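Local coordinates for sugar kinase (Agrobacterium tumefaciens, PDB 2RBC), which probably transfers a phosphate group from ATP to a sugar or a related alcohol, as a putative kinase of the ribokinase (pfkB) family, at residues E221-M226 against I239-G244; S84-V89 against P152-L157; R100-S105 against G311-A316. All blocks are in the same frame, centred on the assembly; numbering follows the deposited sequence.

Contact 1: residues E221-M226 against I239-G244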
loop_
_atom_site.group_PDB
_atom_site.type_symbol
_atom_site.label_atom_id
_atom_site.label_comp_id
_atom_site.label_asym_id
_atom_site.label_seq_id
_atom_site.Cartn_x
_atom_site.Cartn_y
_atom_site.Cartn_z
ATOM N N GLU A 221 -19.123 11.835 28.235
ATOM C CA GLU A 221 -19.689 11.216 27.044
ATOM C C GLU A 221 -20.172 12.237 26.017
ATOM O O GLU A 221 -20.004 12.032 24.832
ATOM C CB GLU A 221 -20.837 10.318 27.470
ATOM C CG GLU A 221 -21.401 9.432 26.373
ATOM C CD GLU A 221 -22.615 8.622 26.874
ATOM O OE1 GLU A 221 -22.822 8.533 28.128
ATOM O OE2 GLU A 221 -23.362 8.080 26.007
ATOM N N THR A 222 -20.766 13.325 26.482
ATOM C CA THR A 222 -21.437 14.279 25.608
ATOM C C THR A 222 -20.584 15.521 25.459
ATOM O O THR A 222 -20.136 16.076 26.450
ATOM C CB THR A 222 -22.780 14.659 26.202
ATOM O OG1 THR A 222 -23.607 13.485 26.263
ATOM C CG2 THR A 222 -23.454 15.720 25.369
ATOM N N VAL A 223 -20.384 15.956 24.222
ATOM C CA VAL A 223 -19.420 16.984 23.927
ATOM C C VAL A 223 -19.708 18.278 24.678
ATOM O O VAL A 223 -18.791 18.843 25.266
ATOM C CB VAL A 223 -19.280 17.248 22.413
ATOM C CG1 VAL A 223 -18.568 18.544 22.196
ATOM C CG2 VAL A 223 -18.529 16.077 21.760
ATOM N N LYS A 224 -20.973 18.693 24.743
ATOM C CA LYS A 224 -21.286 19.954 25.419
ATOM C C LYS A 224 -20.867 19.935 26.888
ATOM O O LYS A 224 -20.590 20.994 27.452
ATOM C CB LYS A 224 -22.782 20.289 25.351
ATOM C CG LYS A 224 -23.654 19.273 26.027
ATOM C CD LYS A 224 -24.936 19.841 26.605
ATOM C CE LYS A 224 -25.745 18.725 27.403
ATOM N NZ LYS A 224 -25.652 18.892 28.911
ATOM N N ASP A 225 -20.883 18.743 27.502
ATOM C CA ASP A 225 -20.470 18.561 28.900
ATOM C C ASP A 225 -18.954 18.592 29.088
ATOM O O ASP A 225 -18.464 18.676 30.213
ATOM C CB ASP A 225 -20.933 17.216 29.422
ATOM C CG ASP A 225 -22.441 17.135 29.583
ATOM O OD1 ASP A 225 -23.108 18.190 29.791
ATOM O OD2 ASP A 225 -22.923 15.994 29.545
HETATM N N MSE A 226 -18.217 18.496 28.002
HETATM C CA MSE A 226 -16.762 18.470 28.098
HETATM C C MSE A 226 -16.173 19.875 28.149
HETATM O O MSE A 226 -15.132 20.082 28.735
HETATM C CB MSE A 226 -16.172 17.700 26.928
HETATM C CG MSE A 226 -16.664 16.278 26.868
HETATM SE SE MSE A 226 -16.036 15.444 25.228
HETATM C CE MSE A 226 -17.221 13.870 25.308
ATOM N N ILE A 239 -10.571 26.923 23.628
ATOM C CA ILE A 239 -10.827 25.488 23.540
ATOM C C ILE A 239 -12.053 25.200 22.682
ATOM O O ILE A 239 -13.140 25.687 22.971
ATOM C CB ILE A 239 -11.125 24.879 24.913
ATOM C CG1 ILE A 239 -10.008 25.190 25.941
ATOM C CG2 ILE A 239 -11.403 23.364 24.789
ATOM C CD1 ILE A 239 -8.688 24.511 25.673
ATOM N N ALA A 240 -11.865 24.390 21.645
ATOM C CA ALA A 240 -12.961 23.903 20.830
ATOM C C ALA A 240 -12.991 22.369 20.827
ATOM O O ALA A 240 -11.955 21.723 20.923
ATOM C CB ALA A 240 -12.832 24.456 19.353
ATOM N N VAL A 241 -14.182 21.799 20.743
ATOM C CA VAL A 241 -14.316 20.374 20.475
ATOM C C VAL A 241 -15.184 20.237 19.241
ATOM O O VAL A 241 -16.312 20.772 19.215
ATOM C CB VAL A 241 -14.922 19.592 21.654
ATOM C CG1 VAL A 241 -14.933 18.074 21.326
ATOM C CG2 VAL A 241 -14.140 19.847 22.974
ATOM N N THR A 242 -14.658 19.561 18.212
ATOM C CA THR A 242 -15.439 19.313 16.976
ATOM C C THR A 242 -16.184 17.995 17.103
ATOM O O THR A 242 -15.706 17.069 17.771
ATOM C CB THR A 242 -14.567 19.294 15.733
ATOM O OG1 THR A 242 -13.593 18.244 15.867
ATOM C CG2 THR A 242 -13.872 20.644 15.553
ATOM N N ALA A 243 -17.369 17.930 16.481
ATOM C CA ALA A 243 -18.243 16.752 16.537
ATOM C C ALA A 243 -18.766 16.378 15.144
ATOM O O ALA A 243 -19.872 15.870 15.001
ATOM C CB ALA A 243 -19.416 16.982 17.546
ATOM N N GLY A 244 -17.956 16.629 14.111
ATOM C CA GLY A 244 -18.350 16.396 12.718
ATOM C C GLY A 244 -19.662 17.035 12.327
ATOM O O GLY A 244 -19.878 18.230 12.510
#
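Chi1 of 165° at Val223 and -176° at Val241 turns CG1 of each valine opposite its backbone N, where helix 223-233 faces strand 238-242; Val241 offers CG1, and Val223 brings both branches to it. Val223 CG1 lies 3.8 Å from Val241 CG1, and is just as close to Val241 CB, so it rests on the base of the strand side chain as well as its branch. The other branch, Val223 CG2, meets the same Val241 CG1 at 4.1 Å. The two side chains slide past each other in opposite directions. Beyond the end of the strand, Val223 CG2 reaches Ala243 CB at a looser 4.4 Å. Met226, a selenomethionine one turn on, points toward the strand, but its SE is 4.8 Å from Val241 CG1 and the side chain packs on Ala214, Thr215 and Thr218 of helix 211-218. Trp249 of the antiparallel neighbour strand 248-251 touches both Val223 and Ala243, while Leu227 and Leu230 carry the packing on Val241 down helix 223-233. Charge is kept to the far side of the helix start: Lys224 points away from the strand, and its NZ forms a salt bridge with Asp225 OD1 at 2.8 Å, on the syn side of the carboxylate and 28° out of its plane. The helix is joined by branched aliphatic groups to strand 238-242 of the large mixed sheet, between strands 206-210 and 248-251. What passes between the segments is entirely apolar, consistent with a seam held by van der Waals packing and methyl burial, with no directional bond to fix its angle.

Contact 2: residues S84-V89 against P152-L157; sequences SLWGAV and PEDIAL. With EDO (1,2-ethanediol), chain I.
Trp86 is the residue of strand 82-90 that meets Asp154 and Ile155 of the short helix 152-155. Two residues before it, Ser84 pairs its backbone with Val32 and Cys34 of strand 31-35, and its OG is hydrogen-bonded to His31. Leu85 turns to the other side of the sheet, toward helix 93-104. Trp86 then projects toward the short helix, its CG anti to the carbonyl carbon (chi1 -68°), and the far end of the indole does the touching. Trp86 CH2 meets Asp154 CB at 4.0 Å, with that methylene at the ring edge and in the ring plane; the carboxylate beyond it stands nearly upright to the indole, the two planes 87° apart. Ile155 CD1 comes to the same CH2 atom of Trp86 obliquely, at 3.8 Å, and is 4.1 Å from Trp86 CZ3. Arg148 adds a cation-pi contact to the ring, and Leu33 and Val174 pack against it too. Beyond Asp154 CB the surroundings turn polar: Asp154 OD2 accepts a hydrogen bond of 2.8 Å from O1 of a 1,2-ethanediol, probably carried over from crystallisation. Past Gly87, Ala88 and Val89 carry the strand on, with Val89 packing on Ile98 and Leu99 of helix 93-104. Helices on both faces of a largely parallel sheet give the three-layer alpha/beta/alpha fold of ribokinase-like kinases, and here the indole ties the sheet to the short helix.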
loop_
_atom_site.group_PDB
_atom_site.type_symbol
_atom_site.label_atom_id
_atom_site.label_comp_id
_atom_site.label_asym_id
_atom_site.label_seq_id
_atom_site.Cartn_x
_atom_site.Cartn_y
_atom_site.Cartn_z
ATOM N N SER A 84 4.033 25.924 5.498
ATOM C CA SER A 84 5.279 25.162 5.673
ATOM C C SER A 84 4.997 23.978 6.579
ATOM O O SER A 84 4.125 24.048 7.429
ATOM C CB SER A 84 6.348 26.018 6.308
ATOM O OG SER A 84 6.769 27.016 5.420
ATOM N N LEU A 85 5.732 22.892 6.378
ATOM C CA LEU A 85 5.565 21.706 7.146
ATOM C C LEU A 85 6.906 21.204 7.693
ATOM O O LEU A 85 7.876 21.105 6.966
ATOM C CB LEU A 85 4.895 20.655 6.276
ATOM C CG LEU A 85 4.608 19.278 6.867
ATOM C CD1 LEU A 85 3.556 19.285 7.929
ATOM C CD2 LEU A 85 4.270 18.275 5.743
ATOM N N TRP A 86 6.930 20.913 8.994
ATOM C CA TRP A 86 8.058 20.245 9.637
ATOM C C TRP A 86 7.497 18.907 10.002
ATOM O O TRP A 86 6.432 18.809 10.561
ATOM C CB TRP A 86 8.529 20.961 10.903
ATOM C CG TRP A 86 9.159 22.290 10.656
ATOM C CD1 TRP A 86 9.433 22.876 9.439
ATOM C CD2 TRP A 86 9.633 23.199 11.650
ATOM N NE1 TRP A 86 10.032 24.109 9.627
ATOM C CE2 TRP A 86 10.161 24.330 10.974
ATOM C CE3 TRP A 86 9.660 23.175 13.051
ATOM C CZ2 TRP A 86 10.725 25.411 11.652
ATOM C CZ3 TRP A 86 10.213 24.283 13.723
ATOM C CH2 TRP A 86 10.726 25.371 13.022
ATOM N N GLY A 87 8.214 17.873 9.634
ATOM C CA GLY A 87 7.726 16.509 9.734
ATOM C C GLY A 87 8.940 15.711 9.357
ATOM O O GLY A 87 9.963 16.297 8.985
ATOM N N ALA A 88 8.854 14.396 9.471
ATOM C CA ALA A 88 9.981 13.516 9.205
ATOM C C ALA A 88 9.594 12.453 8.197
ATOM O O ALA A 88 8.484 11.919 8.236
ATOM C CB ALA A 88 10.509 12.837 10.524
ATOM N N VAL A 89 10.530 12.150 7.295
ATOM C CA VAL A 89 10.438 10.975 6.426
ATOM C C VAL A 89 11.731 10.216 6.612
ATOM O O VAL A 89 12.705 10.768 7.122
ATOM C CB VAL A 89 10.238 11.331 4.910
ATOM C CG1 VAL A 89 8.844 11.898 4.657
ATOM C CG2 VAL A 89 11.316 12.257 4.411
ATOM N N PRO A 152 13.616 30.726 18.168
ATOM C CA PRO A 152 12.701 31.866 17.967
ATOM C C PRO A 152 12.874 32.576 16.622
ATOM O O PRO A 152 11.898 33.040 16.056
ATOM C CB PRO A 152 13.028 32.799 19.132
ATOM C CG PRO A 152 13.613 31.906 20.176
ATOM C CD PRO A 152 14.387 30.855 19.414
ATOM N N GLU A 153 14.084 32.637 16.091
ATOM C CA GLU A 153 14.288 33.209 14.763
ATOM C C GLU A 153 13.592 32.391 13.641
ATOM O O GLU A 153 13.022 32.993 12.724
ATOM C CB GLU A 153 15.794 33.407 14.489
ATOM C CG GLU A 153 16.426 34.590 15.274
ATOM C CD GLU A 153 17.902 34.857 14.885
ATOM O OE1 GLU A 153 18.459 34.007 14.135
ATOM O OE2 GLU A 153 18.507 35.893 15.316
ATOM N N ASP A 154 13.635 31.047 13.712
ATOM C CA ASP A 154 12.842 30.171 12.847
ATOM C C ASP A 154 11.343 30.519 12.920
ATOM O O ASP A 154 10.681 30.663 11.891
ATOM C CB ASP A 154 12.962 28.664 13.212
ATOM C CG ASP A 154 14.376 28.069 13.007
ATOM O OD1 ASP A 154 15.188 28.717 12.286
ATOM O OD2 ASP A 154 14.645 26.951 13.607
ATOM N N ILE A 155 10.805 30.602 14.129
ATOM C CA ILE A 155 9.363 30.703 14.315
ATOM C C ILE A 155 8.844 32.108 14.009
ATOM O O ILE A 155 7.688 32.278 13.628
ATOM C CB ILE A 155 8.970 30.245 15.739
ATOM C CG1 ILE A 155 9.339 28.755 15.933
ATOM C CG2 ILE A 155 7.473 30.470 16.024
ATOM C CD1 ILE A 155 8.579 27.769 14.992
ATOM N N ALA A 156 9.704 33.118 14.157
ATOM C CA ALA A 156 9.274 34.506 14.003
ATOM C C ALA A 156 8.858 34.775 12.573
ATOM O O ALA A 156 8.158 35.749 12.298
ATOM C CB ALA A 156 10.407 35.503 14.434
ATOM N N LEU A 157 9.261 33.900 11.671
ATOM C CA LEU A 157 8.906 34.021 10.280
ATOM C C LEU A 157 7.464 33.600 9.982
ATOM O O LEU A 157 6.962 33.828 8.878
ATOM C CB LEU A 157 9.881 33.182 9.448
ATOM C CG LEU A 157 11.381 33.556 9.651
ATOM C CD1 LEU A 157 12.210 32.967 8.521
ATOM C CD2 LEU A 157 11.699 35.084 9.794
HETATM C C1 EDO I . 17.858 27.038 13.433
HETATM O O1 EDO I . 17.206 25.761 13.365
HETATM C C2 EDO I . 19.179 26.982 14.212
HETATM O O2 EDO I . 19.253 25.868 15.119
#

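Contact 3: residues R100-S105 against G311-A316; sequences RDLSES and GGRIGA
Arg313 of the loop between helices 292-307 and 319-330 reaches across to the C-terminal end of helix 93-104 in this ribokinase-like fold. The firmer part of the contact centres on its NH2. Arg313 NH2 donates to Ser105 OG at 3.2 Å, a bent bond (136°) whose acceptor lies 30° out of the guanidinium plane. Ser105 OG donates in turn to Asp101 O, at 2.7 Å and from above the carbonyl plane, so the first residue beyond the helix is tied back one turn. Leu102 CD2 packs obliquely against Arg313 NH2 at 4.2 Å. Tyr74 makes a cation-pi contact with Arg313, and Ala65 O receives Arg313 NE.

The Asp101 side is slacker. Its carboxylate meets the guanidinium edge with the planes 46° apart; Asp101 OD2 and Arg313 NH2 form a salt bridge at 3.4 Å, and the bond from NH2 to OD1 is weak. OD2 has its stronger partner in Ala65 N, so both charged groups converge on one residue of strand 60-66. A water adds to the direct bond at Ser105 OG: it donates to that atom at 2.6 Å and accepts from Arg313 NH1 at 2.8 Å.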
loop_
_atom_site.group_PDB
_atom_site.type_symbol
_atom_site.label_atom_id
_atom_site.label_comp_id
_atom_site.label_asym_id
_atom_site.label_seq_id
_atom_site.Cartn_x
_atom_site.Cartn_y
_atom_site.Cartn_z
ATOM N N ARG A 100 7.873 14.885 -2.608
ATOM C CA ARG A 100 7.489 15.361 -3.921
ATOM C C ARG A 100 6.015 15.704 -4.000
ATOM O O ARG A 100 5.662 16.762 -4.503
ATOM C CB ARG A 100 7.904 14.356 -4.996
ATOM C CG ARG A 100 7.295 14.597 -6.360
ATOM C CD ARG A 100 7.984 13.760 -7.397
ATOM N NE ARG A 100 7.056 13.344 -8.439
ATOM C CZ ARG A 100 7.360 12.533 -9.470
ATOM N NH1 ARG A 100 6.407 12.203 -10.349
ATOM N NH2 ARG A 100 8.594 12.039 -9.636
ATOM N N ASP A 101 5.160 14.842 -3.484
ATOM C CA ASP A 101 3.726 15.097 -3.527
ATOM C C ASP A 101 3.381 16.363 -2.723
ATOM O O ASP A 101 2.687 17.277 -3.209
ATOM C CB ASP A 101 2.952 13.863 -3.013
ATOM C CG ASP A 101 1.402 14.038 -3.095
ATOM O OD1 ASP A 101 0.910 14.999 -3.724
ATOM O OD2 ASP A 101 0.646 13.244 -2.532
ATOM N N LEU A 102 3.875 16.425 -1.492
ATOM C CA LEU A 102 3.575 17.577 -0.651
ATOM C C LEU A 102 4.070 18.907 -1.270
ATOM O O LEU A 102 3.328 19.877 -1.320
ATOM C CB LEU A 102 4.077 17.338 0.777
ATOM C CG LEU A 102 3.358 16.194 1.538
ATOM C CD1 LEU A 102 3.985 15.976 2.893
ATOM C CD2 LEU A 102 1.817 16.409 1.663
ATOM N N SER A 103 5.288 18.972 -1.797
ATOM C CA SER A 103 5.693 20.237 -2.410
ATOM C C SER A 103 4.979 20.537 -3.716
ATOM O O SER A 103 4.773 21.691 -4.023
ATOM C CB SER A 103 7.185 20.341 -2.612
ATOM O OG SER A 103 7.661 19.100 -2.953
ATOM N N GLU A 104 4.632 19.523 -4.500
ATOM C CA GLU A 104 3.799 19.759 -5.670
ATOM C C GLU A 104 2.366 20.171 -5.303
ATOM O O GLU A 104 1.662 20.721 -6.126
ATOM C CB GLU A 104 3.808 18.529 -6.585
ATOM C CG GLU A 104 5.153 18.343 -7.251
ATOM C CD GLU A 104 5.208 17.099 -8.144
ATOM O OE1 GLU A 104 4.179 16.381 -8.245
ATOM O OE2 GLU A 104 6.278 16.851 -8.757
ATOM N N SER A 105 1.956 19.924 -4.062
ATOM C CA SER A 105 0.610 20.254 -3.574
ATOM C C SER A 105 0.566 21.660 -2.934
ATOM O O SER A 105 -0.424 22.039 -2.316
ATOM C CB SER A 105 0.169 19.216 -2.565
ATOM O OG SER A 105 0.069 17.923 -3.168
ATOM N N GLY A 311 -11.246 10.848 -1.408
ATOM C CA GLY A 311 -9.800 10.841 -1.540
ATOM C C GLY A 311 -9.022 11.567 -0.457
ATOM O O GLY A 311 -8.061 12.238 -0.762
ATOM N N GLY A 312 -9.412 11.428 0.808
ATOM C CA GLY A 312 -8.631 12.049 1.863
ATOM C C GLY A 312 -8.651 13.561 1.814
ATOM O O GLY A 312 -9.718 14.163 1.739
ATOM N N ARG A 313 -7.470 14.171 1.801
ATOM C CA ARG A 313 -7.355 15.619 1.690
ATOM C C ARG A 313 -7.672 16.208 0.310
ATOM O O ARG A 313 -7.807 17.440 0.190
ATOM C CB ARG A 313 -5.957 16.075 2.137
ATOM C CG ARG A 313 -4.793 15.598 1.290
ATOM C CD ARG A 313 -3.532 16.421 1.514
ATOM N NE ARG A 313 -2.423 15.932 0.721
ATOM C CZ ARG A 313 -2.143 16.310 -0.527
ATOM N NH1 ARG A 313 -2.860 17.243 -1.144
ATOM N NH2 ARG A 313 -1.144 15.728 -1.171
ATOM N N ILE A 314 -7.831 15.361 -0.723
ATOM C CA ILE A 314 -7.871 15.832 -2.117
ATOM C C ILE A 314 -9.074 16.711 -2.385
ATOM O O ILE A 314 -9.016 17.573 -3.230
ATOM C CB ILE A 314 -7.777 14.662 -3.151
ATOM C CG1 ILE A 314 -7.132 15.160 -4.452
ATOM C CG2 ILE A 314 -9.134 14.011 -3.410
ATOM C CD1 ILE A 314 -5.859 15.991 -4.205
ATOM N N GLY A 315 -10.136 16.529 -1.618
ATOM C CA GLY A 315 -11.298 17.415 -1.706
ATOM C C GLY A 315 -11.206 18.771 -1.029
ATOM O O GLY A 315 -12.219 19.479 -0.975
ATOM N N ALA A 316 -10.052 19.121 -0.455
ATOM C CA ALA A 316 -9.926 20.391 0.273
ATOM C C ALA A 316 -10.331 21.515 -0.691
ATOM O O ALA A 316 -9.783 21.612 -1.772
ATOM C CB ALA A 316 -8.511 20.593 0.791
HETATM O O HOH W 1 -2.357 17.364 -3.923
#

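Contacts 2 and 3 are neighbours, with centres 20 Å apart: strand 82-90 leads into helix 93-104, and Leu85 CD2 packs against Leu102 CD1 at 3.7 Å. Along the chain their segments alternate; contact 2 closes before contact 1 opens, and contact 1 falls inside the long loop closed by contact 3. Contact 1 lies on the opposite side of the chain's centre, about 30 Å from contact 2 and 29 Å from contact 3, centre to centre. Contacts 1 and 2 nevertheless reach the same large sheet, through strands 238-242 and 82-90. Contact 3 joins helix 93-104 to the loop between helices 292-307 and 319-330, bringing the C-terminal part back to the N-terminal part.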